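Probable sugar kinase (Clostridium perfringens, PDB 3KZH) probably phosphorylates a sugar as a ribokinase-like member of the pfkB carbohydrate kinase family, and binds beta-D-glucopyranose in this crystal. Local coordinates at residues Y8-F12 against R131-E135; V11-V16 against G43-A49; V16-F22 against H36-G42; A49-R54 against H77-Y83; K278-T282 against T311-E315. All blocks are in the same frame, centred on the assembly; numbering follows the deposited sequence.

Interaction 1 (Y8-F12 against R131-E135); sequences YLLVF and REIFE
F134, I133 and L10 bury the most surface here, and the two methyls of L10 divide the work. Its CD2 presses on the F134 ring, 3.6 Å from CD1 and a little farther from CG and CE1, while CD1 crosses to the branch methyl of I133, 4.0 Å from CG2. With CG anti to the backbone N (chi1 -180°), the branch is set so that its two methyls meet different residues of the helix. Although the CB of F134 points away from the strand, the far end of its ring swings back, and CZ lies 3.7 Å from F12 CD1. These two rings meet obliquely, with centroids 5.5 Å apart and planes at 56°. Strand 9-12 is an inner strand of the large sheet of the ribokinase-like alpha/beta fold, running parallel to its neighbours 59-62 and 139-143. The short helix 131-135 precedes strand 139-143 in the chain and packs beside strand 9-12, their axes approaching to 9.3 Å. F134 also stacks on F157 of helix 147-157. I133 adds a polar tie through its backbone: Y8 OH donates to I133 O at 2.5 Å, the donor tilted 15° from the carbonyl plane, and the oxygen lying at the edge of the tyrosine ring, near its plane.

Interaction 2 (V11-V16 against G43-A49); sequences VFGASV and GVCRNIA
G43 lies against the loop that follows strand 9-12, its CA 4.0 Å from A14 O and 4.2 Å from V16 CG2. It is the N-cap of helix 44-54 and has a positive phi of 98°, a conformation glycine adopts readily. Two residues on, in the first turn of the helix, C45 points at the bend of the loop, with SG 3.7 Å from G13 CA, where the absence of a side chain on the glycine permits so near an approach. The carbonyl of C45 faces the valine of the strand, O lying 3.4 Å from V11 CG1. The pair G42-G43, directly before this helix, is consistent with the di-glycine that pfkB-family kinases carry at the hinge between lid and core. R46 touches the loop with its aliphatic root: CG is 3.6 Å from S15 OG, a hydroxyl hydrogen-bonded to S63. Bends at chi2 and chi3 turn the R46 guanidinium away from the loop, and NH2 forms a salt bridge with E50. Farther along, I48 and A49 return to the strand, both toward one methyl of V11. I48 CG2 stands off at 4.5 Å from V11 CG2, and A49 CB comes closer to the same methyl, at 4.2 Å.

Interaction 3 (V16-F22 against H36-G42); sequences VVDVFGF and HVKISFG
V17 fits between I39 and F41 on the more tightly packed face of this antiparallel pair, where V17, V19 and V37 are buried. Its CG1 lies 3.9 Å from I39 CG2, and its CG2 meets the edge of the F41 ring, 3.9 Å from CD1. Farther along, V19 CG1 reaches V37 CG1 at 4.0 Å, so this face is a run of branched and aromatic side chains. Between the faces, eight backbone hydrogen bonds join the strands from V16-G42 to F22-H36. The two bonds of the V16-G42 pair differ: G42 N to V16 O is 2.6 Å and nearly linear with the C=O, whereas V16 N approaches G42 O from 60° above the carbonyl plane. The side chains of D18, F20, F22, H36, K38 and S40, on the other face, are all partly exposed, and their contacts are of a looser, mixed kind. D18 CB and S40 OG meet at 3.6 Å. F22 runs beside K38, presenting its ring edge so that CE2 lies 3.8 Å from K38 CB. Past that point the lysine bends at chi2 and its amine leads away, toward a long, weak ion pair with E292. The hairpin forms one side of the four-stranded lid sheet, with strand 98-103 next to strand 16-23. Helix 69-81 covers V17, V19 and F41 through H70 and I74, and D115 of the second subunit accepts a hydrogen bond from V37 N, consistent with the lid-to-lid dimers of ribokinase relatives.

Interaction 4 (A49-R54 against H77-Y83); sequences AENMAR and HSKKIGY
E50 reaches from helix 44-54 across Y83 and I81 to H77. Its CB lies 4.0 Å from Y83 CE2. CG, anti to the backbone N (chi1 -164°), keeps contact with that ring carbon and also touches I81, 3.9 Å from CG2. The extended chain then delivers the carboxylate to the edge of the imidazole, the two planes 81° apart, where H77 NE2 donates a weak bond of 3.3 Å to E50 OE1. That oxygen also has a salt bridge with R46. R54 takes the other: NE donates to E50 OE2 at 2.8 Å, on the anti side of the oxygen. With arginines at both oxygens, the carboxylate probably stays charged, and bonds to both oxygens would restrain its rotation. Nearer the backbone the packing is apolar: A53 CB sits 3.9 Å from Y83 CB, and R54 CG is 3.8 Å from I81 CG2. The chain leaves helix 69-81 at G82, which has positive phi, and this brings Y83 back against A53. The two helices run nearly parallel, at 26° with axes 10.3 Å apart, as expected of linking helices from successive beta-alpha-beta crossovers lying side by side on one face of a ribokinase-like sheet.

Interaction 5 (K278-T282 against T311-E315); sequences KFAMT and TWEEE
K278 lies over the indole of W312, the residue that opens the C-terminal edge strand 312-317 of the large sheet, which runs antiparallel to strand 239-244. Helix 273-288 is thus joined to that edge chiefly through one tryptophan, which also touches I242 and L307. The lysine crosses the ring from the six-membered side to the five-membered side. CG makes a CH-pi contact, 3.9 Å from the centroid of the six-membered ring of W312 and 11° off its normal, and CD then passes NE1 of the same indole at 3.9 Å. The extended chain carries the amine beyond the ring to E314, where NZ lies 3.4 Å from OE2 in a salt bridge whose hydrogen bonds to both carboxylate oxygens are weak. From NZ back to the indole there is at most a long, weak cation-pi attraction. One turn on, M281, a selenomethionine, approaches the ring edge instead: SE is 4.0 Å from W312 CZ3, a Met-aromatic contact, and a bend at chi3 (-37°) brings CE beside the same carbon. T282 reaches another part of that edge, near the ring plane, with OG1 3.5 Å from W312 CH2. This hydroxyl is oriented by its own helix, since T282 OG1 donates to K278 O at 2.8 Å, while T282 N reaches the same oxygen from the opposite face of the carbonyl plane.

From the N terminus, strand 9-12 serves both interaction 1 and interaction 2. Interaction 1 spans the longest loop, returning only at helix 131-135; interactions 3 and 4 fall within it, while interaction 2 starts from the same stretch and closes much sooner. Interaction 2 closes an excursion through the lid, and interaction 3, the hairpin 16-22 with 36-42, lies within that excursion; the two share V16. Interaction 4 follows in series, continuing along helix 44-54 from A49 and meeting the lid where H77 packs on F41. M52 touches L9 and V11, linking it to the strand. Interaction 5 closes separately near the C terminus, at the far edge of the large sheet.

Interaction 1 (Y8-F12 against R131-E135)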
# COMPACT_ATOMS: atom_id res chain seq x y z
N TYR A 8 26.73 4.15 14.54
CA TYR A 8 25.80 3.93 13.44
C TYR A 8 26.25 4.54 12.12
O TYR A 8 27.10 5.44 12.09
CB TYR A 8 24.41 4.50 13.81
CG TYR A 8 24.36 6.01 14.01
CD1 TYR A 8 24.00 6.87 12.95
CD2 TYR A 8 24.70 6.59 15.25
CE1 TYR A 8 23.98 8.27 13.11
CE2 TYR A 8 24.68 7.99 15.43
CZ TYR A 8 24.32 8.81 14.35
OH TYR A 8 24.33 10.17 14.51
N LEU A 9 25.59 4.10 11.05
CA LEU A 9 25.83 4.60 9.70
C LEU A 9 24.57 5.32 9.29
O LEU A 9 23.46 4.79 9.45
CB LEU A 9 26.08 3.46 8.70
CG LEU A 9 26.98 3.78 7.50
CD1 LEU A 9 27.59 2.51 7.03
CD2 LEU A 9 26.33 4.54 6.35
N LEU A 10 24.75 6.51 8.72
CA LEU A 10 23.64 7.30 8.25
C LEU A 10 23.49 7.22 6.75
O LEU A 10 24.48 7.32 6.01
CB LEU A 10 23.76 8.75 8.71
CG LEU A 10 22.66 9.76 8.33
CD1 LEU A 10 21.30 9.38 8.88
CD2 LEU A 10 23.07 11.13 8.83
N VAL A 11 22.26 6.98 6.31
CA VAL A 11 21.93 6.94 4.89
C VAL A 11 20.90 8.07 4.76
O VAL A 11 19.95 8.13 5.54
CB VAL A 11 21.32 5.56 4.45
CG1 VAL A 11 20.99 5.56 2.96
CG2 VAL A 11 22.27 4.41 4.78
N PHE A 12 21.15 8.99 3.83
CA PHE A 12 20.27 10.13 3.60
C PHE A 12 19.79 10.12 2.14
O PHE A 12 20.60 10.24 1.24
CB PHE A 12 21.03 11.44 3.94
CG PHE A 12 20.21 12.70 3.82
CD1 PHE A 12 19.43 13.15 4.89
CD2 PHE A 12 20.25 13.48 2.64
CE1 PHE A 12 18.68 14.38 4.82
CE2 PHE A 12 19.52 14.70 2.53
CZ PHE A 12 18.73 15.14 3.63
N ARG A 131 21.32 18.14 12.80
CA ARG A 131 22.79 18.25 12.64
C ARG A 131 23.61 17.26 13.47
O ARG A 131 24.63 16.76 13.03
CB ARG A 131 23.26 19.68 12.94
CG ARG A 131 22.92 20.19 14.34
CD ARG A 131 23.60 21.49 14.65
NE ARG A 131 25.04 21.32 14.80
CZ ARG A 131 25.84 22.16 15.46
NH1 ARG A 131 25.34 23.25 16.04
NH2 ARG A 131 27.14 21.90 15.54
N GLU A 132 23.08 16.91 14.64
CA GLU A 132 23.72 15.99 15.57
C GLU A 132 23.71 14.54 15.05
O GLU A 132 24.58 13.74 15.42
CB GLU A 132 23.01 16.07 16.92
CG GLU A 132 23.87 15.78 18.11
CD GLU A 132 23.12 15.98 19.40
OE1 GLU A 132 23.04 17.13 19.86
OE2 GLU A 132 22.60 14.97 19.93
N ILE A 133 22.75 14.22 14.18
CA ILE A 133 22.67 12.89 13.60
C ILE A 133 23.79 12.74 12.55
O ILE A 133 24.44 11.70 12.49
CB ILE A 133 21.27 12.60 12.97
CG1 ILE A 133 20.14 12.87 13.98
CG2 ILE A 133 21.20 11.15 12.44
CD1 ILE A 133 20.18 12.02 15.28
N PHE A 134 24.03 13.82 11.80
CA PHE A 134 25.08 13.87 10.78
C PHE A 134 26.47 13.88 11.41
O PHE A 134 27.30 13.03 11.09
CB PHE A 134 24.94 15.11 9.91
CG PHE A 134 23.75 15.10 9.01
CD1 PHE A 134 23.81 14.46 7.76
CD2 PHE A 134 22.57 15.78 9.36
CE1 PHE A 134 22.70 14.50 6.86
CE2 PHE A 134 21.46 15.84 8.48
CZ PHE A 134 21.53 15.19 7.23
N GLU A 135 26.67 14.78 12.38
CA GLU A 135 27.95 14.94 13.09
C GLU A 135 28.46 13.71 13.85
O GLU A 135 29.68 13.47 13.89
CB GLU A 135 27.90 16.15 14.02
CG GLU A 135 27.72 17.47 13.29
CD GLU A 135 27.55 18.68 14.20
OE1 GLU A 135 26.94 18.54 15.28
OE2 GLU A 135 28.02 19.77 13.82

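Interaction 2 (V11-V16 against G43-A49)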
# COMPACT_ATOMS: atom_id res chain seq x y z
N VAL A 11 22.26 6.98 6.31
CA VAL A 11 21.93 6.94 4.89
C VAL A 11 20.90 8.07 4.76
O VAL A 11 19.95 8.13 5.54
CB VAL A 11 21.32 5.56 4.45
CG1 VAL A 11 20.99 5.56 2.96
CG2 VAL A 11 22.27 4.41 4.78
N PHE A 12 21.15 8.99 3.83
CA PHE A 12 20.27 10.13 3.60
C PHE A 12 19.79 10.12 2.14
O PHE A 12 20.60 10.24 1.24
CB PHE A 12 21.03 11.44 3.94
CG PHE A 12 20.21 12.70 3.82
CD1 PHE A 12 19.43 13.15 4.89
CD2 PHE A 12 20.25 13.48 2.64
CE1 PHE A 12 18.68 14.38 4.82
CE2 PHE A 12 19.52 14.70 2.53
CZ PHE A 12 18.73 15.14 3.63
N GLY A 13 18.48 10.01 1.93
CA GLY A 13 17.92 9.99 0.59
C GLY A 13 16.46 9.59 0.46
O GLY A 13 15.79 9.33 1.46
N ALA A 14 16.00 9.45 -0.78
CA ALA A 14 14.60 9.11 -1.10
C ALA A 14 14.09 7.69 -0.84
O ALA A 14 14.85 6.73 -0.83
CB ALA A 14 14.33 9.50 -2.55
N SER A 15 12.78 7.60 -0.60
CA SER A 15 12.03 6.36 -0.38
C SER A 15 10.85 6.43 -1.34
O SER A 15 10.05 7.36 -1.27
CB SER A 15 11.46 6.25 1.03
OG SER A 15 12.45 5.99 1.99
N VAL A 16 10.75 5.45 -2.23
CA VAL A 16 9.67 5.41 -3.20
C VAL A 16 8.88 4.11 -3.08
O VAL A 16 9.48 3.04 -2.89
CB VAL A 16 10.20 5.50 -4.68
CG1 VAL A 16 9.02 5.65 -5.67
CG2 VAL A 16 11.19 6.65 -4.85
N GLY A 43 13.86 3.25 -4.37
CA GLY A 43 14.67 4.41 -4.04
C GLY A 43 16.03 3.83 -3.69
O GLY A 43 16.10 2.98 -2.80
N VAL A 44 17.08 4.23 -4.40
CA VAL A 44 18.47 3.75 -4.20
C VAL A 44 18.89 3.72 -2.72
O VAL A 44 19.32 2.69 -2.21
CB VAL A 44 19.50 4.60 -5.02
CG1 VAL A 44 20.95 4.23 -4.69
CG2 VAL A 44 19.27 4.42 -6.52
N CYS A 45 18.70 4.86 -2.06
CA CYS A 45 19.04 5.03 -0.66
C CYS A 45 18.25 4.14 0.29
O CYS A 45 18.82 3.63 1.27
CB CYS A 45 18.91 6.50 -0.29
SG CYS A 45 20.18 7.54 -1.08
N ARG A 46 16.98 3.88 -0.03
CA ARG A 46 16.14 3.00 0.79
C ARG A 46 16.57 1.55 0.65
O ARG A 46 16.48 0.78 1.60
CB ARG A 46 14.65 3.14 0.45
CG ARG A 46 13.70 2.62 1.56
CD ARG A 46 12.58 1.73 1.04
NE ARG A 46 12.97 0.32 1.05
CZ ARG A 46 13.53 -0.32 0.03
NH1 ARG A 46 13.75 0.33 -1.09
NH2 ARG A 46 13.95 -1.56 0.16
N ASN A 47 17.04 1.20 -0.55
CA ASN A 47 17.53 -0.14 -0.86
C ASN A 47 18.87 -0.35 -0.13
O ASN A 47 19.09 -1.41 0.45
CB ASN A 47 17.73 -0.34 -2.38
CG ASN A 47 16.46 -0.08 -3.20
OD1 ASN A 47 15.36 -0.43 -2.80
ND2 ASN A 47 16.63 0.51 -4.37
N ILE A 48 19.73 0.68 -0.12
CA ILE A 48 21.04 0.61 0.55
C ILE A 48 20.84 0.34 2.05
O ILE A 48 21.38 -0.63 2.58
CB ILE A 48 21.91 1.90 0.33
CG1 ILE A 48 22.32 2.02 -1.14
CG2 ILE A 48 23.18 1.86 1.19
CD1 ILE A 48 22.97 3.35 -1.54
N ALA A 49 19.99 1.17 2.67
CA ALA A 49 19.64 1.07 4.09
C ALA A 49 19.06 -0.30 4.47
O ALA A 49 19.41 -0.83 5.53
CB ALA A 49 18.68 2.16 4.46

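Interaction 3 (V16-F22 against H36-G42)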
# COMPACT_ATOMS: atom_id res chain seq x y z
N VAL A 16 10.75 5.45 -2.23
CA VAL A 16 9.67 5.41 -3.20
C VAL A 16 8.88 4.11 -3.08
O VAL A 16 9.48 3.04 -2.89
CB VAL A 16 10.20 5.50 -4.68
CG1 VAL A 16 9.02 5.65 -5.67
CG2 VAL A 16 11.19 6.65 -4.85
N VAL A 17 7.56 4.20 -3.18
CA VAL A 17 6.70 3.01 -3.18
C VAL A 17 6.24 2.84 -4.64
O VAL A 17 5.60 3.73 -5.18
CB VAL A 17 5.45 3.15 -2.25
CG1 VAL A 17 4.54 1.92 -2.38
CG2 VAL A 17 5.86 3.30 -0.80
N ASP A 18 6.61 1.73 -5.27
CA ASP A 18 6.21 1.43 -6.65
C ASP A 18 4.94 0.56 -6.67
O ASP A 18 4.85 -0.43 -5.94
CB ASP A 18 7.32 0.70 -7.39
CG ASP A 18 8.50 1.59 -7.74
OD1 ASP A 18 8.29 2.74 -8.16
OD2 ASP A 18 9.65 1.12 -7.62
N VAL A 19 3.94 0.99 -7.44
CA VAL A 19 2.67 0.25 -7.58
C VAL A 19 2.50 -0.06 -9.08
O VAL A 19 2.21 0.82 -9.88
CB VAL A 19 1.44 1.05 -7.04
CG1 VAL A 19 0.20 0.15 -6.98
CG2 VAL A 19 1.71 1.61 -5.64
N PHE A 20 2.72 -1.32 -9.43
CA PHE A 20 2.66 -1.77 -10.82
C PHE A 20 1.47 -2.68 -11.14
O PHE A 20 1.22 -3.66 -10.43
CB PHE A 20 3.94 -2.53 -11.19
CG PHE A 20 5.16 -1.66 -11.34
CD1 PHE A 20 5.24 -0.70 -12.37
CD2 PHE A 20 6.27 -1.84 -10.49
CE1 PHE A 20 6.43 0.07 -12.56
CE2 PHE A 20 7.47 -1.08 -10.67
CZ PHE A 20 7.54 -0.12 -11.71
N GLY A 21 0.76 -2.35 -12.22
CA GLY A 21 -0.37 -3.14 -12.66
C GLY A 21 -0.04 -3.82 -13.97
O GLY A 21 0.16 -3.14 -14.98
N PHE A 22 0.08 -5.15 -13.94
CA PHE A 22 0.40 -5.94 -15.13
C PHE A 22 -0.87 -6.51 -15.74
O PHE A 22 -1.58 -7.26 -15.07
CB PHE A 22 1.34 -7.11 -14.76
CG PHE A 22 2.66 -6.69 -14.17
CD1 PHE A 22 3.81 -6.58 -14.98
CD2 PHE A 22 2.77 -6.41 -12.79
CE1 PHE A 22 5.06 -6.19 -14.43
CE2 PHE A 22 4.02 -6.03 -12.23
CZ PHE A 22 5.17 -5.92 -13.05
N HIS A 36 -2.71 -8.03 -12.53
CA HIS A 36 -2.03 -8.31 -11.27
C HIS A 36 -1.31 -7.07 -10.76
O HIS A 36 -0.50 -6.47 -11.47
CB HIS A 36 -1.05 -9.47 -11.45
CG HIS A 36 -0.38 -9.90 -10.18
ND1 HIS A 36 -1.09 -10.16 -9.02
CD2 HIS A 36 0.92 -10.10 -9.88
CE1 HIS A 36 -0.24 -10.50 -8.07
NE2 HIS A 36 0.98 -10.47 -8.56
N VAL A 37 -1.61 -6.71 -9.52
CA VAL A 37 -1.00 -5.56 -8.85
C VAL A 37 0.19 -6.00 -7.99
O VAL A 37 0.07 -6.90 -7.15
CB VAL A 37 -2.02 -4.79 -8.00
CG1 VAL A 37 -1.37 -3.56 -7.34
CG2 VAL A 37 -3.17 -4.37 -8.85
N LYS A 38 1.32 -5.33 -8.19
CA LYS A 38 2.55 -5.61 -7.46
C LYS A 38 2.98 -4.32 -6.75
O LYS A 38 3.08 -3.26 -7.37
CB LYS A 38 3.64 -6.07 -8.45
CG LYS A 38 4.61 -7.13 -7.93
CD LYS A 38 5.77 -6.54 -7.13
CE LYS A 38 6.49 -7.61 -6.32
NZ LYS A 38 7.39 -7.04 -5.27
N ILE A 39 3.18 -4.42 -5.44
CA ILE A 39 3.63 -3.29 -4.62
C ILE A 39 5.05 -3.59 -4.14
O ILE A 39 5.31 -4.66 -3.57
CB ILE A 39 2.71 -3.03 -3.38
CG1 ILE A 39 1.23 -2.95 -3.79
CG2 ILE A 39 3.08 -1.71 -2.72
CD1 ILE A 39 0.50 -4.29 -3.74
N SER A 40 5.97 -2.67 -4.40
CA SER A 40 7.36 -2.83 -3.98
C SER A 40 7.97 -1.52 -3.51
O SER A 40 7.54 -0.45 -3.93
CB SER A 40 8.21 -3.43 -5.10
OG SER A 40 8.22 -2.59 -6.25
N PHE A 41 8.96 -1.63 -2.63
CA PHE A 41 9.66 -0.46 -2.10
C PHE A 41 10.96 -0.21 -2.86
O PHE A 41 11.75 -1.13 -3.09
CB PHE A 41 9.95 -0.65 -0.61
CG PHE A 41 8.73 -0.89 0.23
CD1 PHE A 41 7.61 -0.04 0.13
CD2 PHE A 41 8.71 -1.94 1.16
CE1 PHE A 41 6.47 -0.24 0.95
CE2 PHE A 41 7.58 -2.15 1.98
CZ PHE A 41 6.46 -1.29 1.88
N GLY A 42 11.16 1.05 -3.24
CA GLY A 42 12.33 1.43 -4.00
C GLY A 42 13.03 2.68 -3.50
O GLY A 42 12.75 3.16 -2.39

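Interaction 4 (A49-R54 against H77-Y83)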
# COMPACT_ATOMS: atom_id res chain seq x y z
N ALA A 49 19.99 1.17 2.67
CA ALA A 49 19.64 1.07 4.09
C ALA A 49 19.06 -0.30 4.47
O ALA A 49 19.41 -0.83 5.53
CB ALA A 49 18.68 2.16 4.46
N GLU A 50 18.24 -0.87 3.59
CA GLU A 50 17.64 -2.20 3.82
C GLU A 50 18.73 -3.28 3.82
O GLU A 50 18.84 -4.04 4.79
CB GLU A 50 16.53 -2.58 2.81
CG GLU A 50 15.69 -3.77 3.32
CD GLU A 50 14.71 -4.41 2.33
OE1 GLU A 50 14.12 -3.72 1.48
OE2 GLU A 50 14.49 -5.64 2.45
N ASN A 51 19.57 -3.28 2.78
CA ASN A 51 20.68 -4.23 2.62
C ASN A 51 21.67 -4.19 3.81
O ASN A 51 22.19 -5.23 4.23
CB ASN A 51 21.47 -3.95 1.33
CG ASN A 51 20.70 -4.29 0.07
OD1 ASN A 51 20.30 -3.40 -0.69
ND2 ASN A 51 20.56 -5.58 -0.20
N MSE A 52 21.85 -2.99 4.36
CA MSE A 52 22.73 -2.71 5.51
C MSE A 52 22.17 -3.30 6.82
O MSE A 52 22.88 -3.98 7.56
CB MSE A 52 22.93 -1.19 5.69
CG MSE A 52 24.14 -0.62 4.99
SE MSE A 52 24.48 1.23 5.38
CE MSE A 52 25.77 1.58 3.94
N ALA A 53 20.90 -3.02 7.08
CA ALA A 53 20.19 -3.50 8.26
C ALA A 53 20.07 -5.03 8.21
O ALA A 53 20.16 -5.70 9.25
CB ALA A 53 18.82 -2.86 8.33
N ARG A 54 19.94 -5.56 6.99
CA ARG A 54 19.84 -7.01 6.76
C ARG A 54 21.10 -7.78 7.14
O ARG A 54 21.01 -8.92 7.57
CB ARG A 54 19.47 -7.30 5.29
CG ARG A 54 17.97 -7.31 5.04
CD ARG A 54 17.62 -7.51 3.57
NE ARG A 54 16.19 -7.72 3.37
CZ ARG A 54 15.59 -8.91 3.39
NH1 ARG A 54 16.29 -10.01 3.59
NH2 ARG A 54 14.28 -8.99 3.25
N HIS A 77 7.89 -1.58 7.45
CA HIS A 77 8.92 -2.43 6.85
C HIS A 77 10.28 -2.16 7.49
O HIS A 77 11.06 -3.08 7.72
CB HIS A 77 8.97 -2.22 5.33
CG HIS A 77 9.91 -3.15 4.62
ND1 HIS A 77 9.65 -4.49 4.45
CD2 HIS A 77 11.10 -2.92 4.02
CE1 HIS A 77 10.64 -5.05 3.77
NE2 HIS A 77 11.53 -4.11 3.50
N SER A 78 10.51 -0.89 7.86
CA SER A 78 11.74 -0.46 8.51
C SER A 78 11.90 -1.02 9.92
O SER A 78 13.02 -1.32 10.34
CB SER A 78 11.87 1.07 8.49
OG SER A 78 10.97 1.73 9.35
N LYS A 79 10.78 -1.19 10.62
CA LYS A 79 10.77 -1.75 11.98
C LYS A 79 10.94 -3.27 11.92
O LYS A 79 11.51 -3.86 12.83
CB LYS A 79 9.48 -1.39 12.72
CG LYS A 79 9.32 0.08 13.07
CD LYS A 79 7.93 0.34 13.60
CE LYS A 79 7.73 1.76 14.04
NZ LYS A 79 6.30 2.04 14.36
N LYS A 80 10.48 -3.88 10.83
CA LYS A 80 10.58 -5.32 10.62
C LYS A 80 12.03 -5.71 10.28
O LYS A 80 12.57 -6.65 10.87
CB LYS A 80 9.64 -5.76 9.50
CG LYS A 80 9.66 -7.25 9.16
CD LYS A 80 8.97 -7.53 7.84
CE LYS A 80 9.25 -8.95 7.39
NZ LYS A 80 8.69 -9.27 6.05
N ILE A 81 12.66 -4.96 9.36
CA ILE A 81 14.04 -5.21 8.93
C ILE A 81 15.06 -4.64 9.92
O ILE A 81 16.03 -5.32 10.28
CB ILE A 81 14.30 -4.68 7.48
CG1 ILE A 81 13.34 -5.34 6.47
CG2 ILE A 81 15.76 -4.92 7.06
CD1 ILE A 81 13.37 -6.89 6.41
N GLY A 82 14.86 -3.40 10.36
CA GLY A 82 15.79 -2.83 11.30
C GLY A 82 16.53 -1.57 10.90
O GLY A 82 17.57 -1.28 11.50
N TYR A 83 16.07 -0.88 9.86
CA TYR A 83 16.70 0.37 9.46
C TYR A 83 15.86 1.49 10.08
O TYR A 83 14.67 1.65 9.77
CB TYR A 83 16.93 0.49 7.93
CG TYR A 83 15.74 0.30 6.99
CD1 TYR A 83 15.12 1.40 6.38
CD2 TYR A 83 15.26 -0.99 6.67
CE1 TYR A 83 14.05 1.24 5.47
CE2 TYR A 83 14.18 -1.17 5.75
CZ TYR A 83 13.58 -0.04 5.16
OH TYR A 83 12.48 -0.17 4.34

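Interaction 5 (K278-T282 against T311-E315)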
# COMPACT_ATOMS: atom_id res chain seq x y z
N LYS A 278 35.34 -8.17 -1.24
CA LYS A 278 34.79 -9.51 -1.40
C LYS A 278 33.41 -9.68 -0.77
O LYS A 278 32.52 -10.29 -1.39
CB LYS A 278 35.74 -10.56 -0.82
CG LYS A 278 36.95 -10.87 -1.68
CD LYS A 278 37.80 -11.91 -1.00
CE LYS A 278 39.21 -11.88 -1.53
NZ LYS A 278 40.14 -12.71 -0.71
N PHE A 279 33.23 -9.09 0.42
CA PHE A 279 31.97 -9.14 1.19
C PHE A 279 30.90 -8.36 0.43
O PHE A 279 29.80 -8.87 0.21
CB PHE A 279 32.18 -8.56 2.62
CG PHE A 279 30.98 -8.74 3.54
CD1 PHE A 279 30.91 -9.84 4.43
CD2 PHE A 279 29.86 -7.86 3.47
CE1 PHE A 279 29.76 -10.07 5.23
CE2 PHE A 279 28.70 -8.09 4.27
CZ PHE A 279 28.65 -9.20 5.14
N ALA A 280 31.23 -7.14 0.04
CA ALA A 280 30.34 -6.26 -0.71
C ALA A 280 29.99 -6.81 -2.10
O ALA A 280 28.89 -6.61 -2.59
CB ALA A 280 30.96 -4.89 -0.83
N MSE A 281 30.94 -7.53 -2.71
CA MSE A 281 30.73 -8.12 -4.02
C MSE A 281 29.82 -9.33 -3.92
O MSE A 281 28.99 -9.55 -4.82
CB MSE A 281 32.05 -8.50 -4.66
CG MSE A 281 32.11 -8.19 -6.14
SE MSE A 281 33.83 -8.57 -6.91
CE MSE A 281 34.92 -8.04 -5.49
N THR A 282 29.95 -10.08 -2.82
CA THR A 282 29.10 -11.26 -2.54
C THR A 282 27.64 -10.80 -2.40
O THR A 282 26.74 -11.47 -2.90
CB THR A 282 29.57 -12.02 -1.25
OG1 THR A 282 30.88 -12.56 -1.48
CG2 THR A 282 28.62 -13.16 -0.90
N THR A 311 34.93 -18.74 -5.66
CA THR A 311 36.29 -18.80 -6.19
C THR A 311 36.56 -17.42 -6.80
O THR A 311 35.79 -16.96 -7.65
CB THR A 311 36.44 -19.92 -7.25
OG1 THR A 311 36.27 -21.20 -6.62
CG2 THR A 311 37.83 -19.89 -7.92
N TRP A 312 37.64 -16.78 -6.35
CA TRP A 312 38.00 -15.44 -6.80
C TRP A 312 39.22 -15.33 -7.72
O TRP A 312 40.15 -16.13 -7.65
CB TRP A 312 38.25 -14.52 -5.58
CG TRP A 312 37.17 -14.50 -4.51
CD1 TRP A 312 37.12 -15.27 -3.39
CD2 TRP A 312 36.00 -13.66 -4.47
NE1 TRP A 312 35.99 -14.98 -2.65
CE2 TRP A 312 35.28 -14.00 -3.29
CE3 TRP A 312 35.47 -12.66 -5.32
CZ2 TRP A 312 34.06 -13.37 -2.94
CZ3 TRP A 312 34.25 -12.04 -4.97
CH2 TRP A 312 33.57 -12.40 -3.78
N GLU A 313 39.18 -14.31 -8.58
CA GLU A 313 40.29 -13.97 -9.47
C GLU A 313 40.75 -12.67 -8.85
O GLU A 313 39.98 -11.70 -8.79
CB GLU A 313 39.82 -13.75 -10.91
CG GLU A 313 39.69 -15.02 -11.73
CD GLU A 313 39.19 -14.77 -13.14
OE1 GLU A 313 39.60 -13.76 -13.76
OE2 GLU A 313 38.39 -15.59 -13.64
N GLU A 314 41.95 -12.69 -8.26
CA GLU A 314 42.53 -11.53 -7.58
C GLU A 314 43.81 -11.05 -8.24
O GLU A 314 44.61 -11.85 -8.71
CB GLU A 314 42.82 -11.86 -6.10
CG GLU A 314 41.61 -12.30 -5.29
CD GLU A 314 41.95 -12.63 -3.86
OE1 GLU A 314 42.41 -11.73 -3.13
OE2 GLU A 314 41.74 -13.79 -3.45
N GLU A 315 43.97 -9.73 -8.29
CA GLU A 315 45.13 -9.06 -8.89
C GLU A 315 45.51 -7.90 -7.97
O GLU A 315 44.63 -7.20 -7.48
CB GLU A 315 44.77 -8.50 -10.28
CG GLU A 315 44.52 -9.55 -11.38
CD GLU A 315 43.90 -8.99 -12.66
OE1 GLU A 315 44.32 -7.93 -13.16
OE2 GLU A 315 42.99 -9.65 -13.20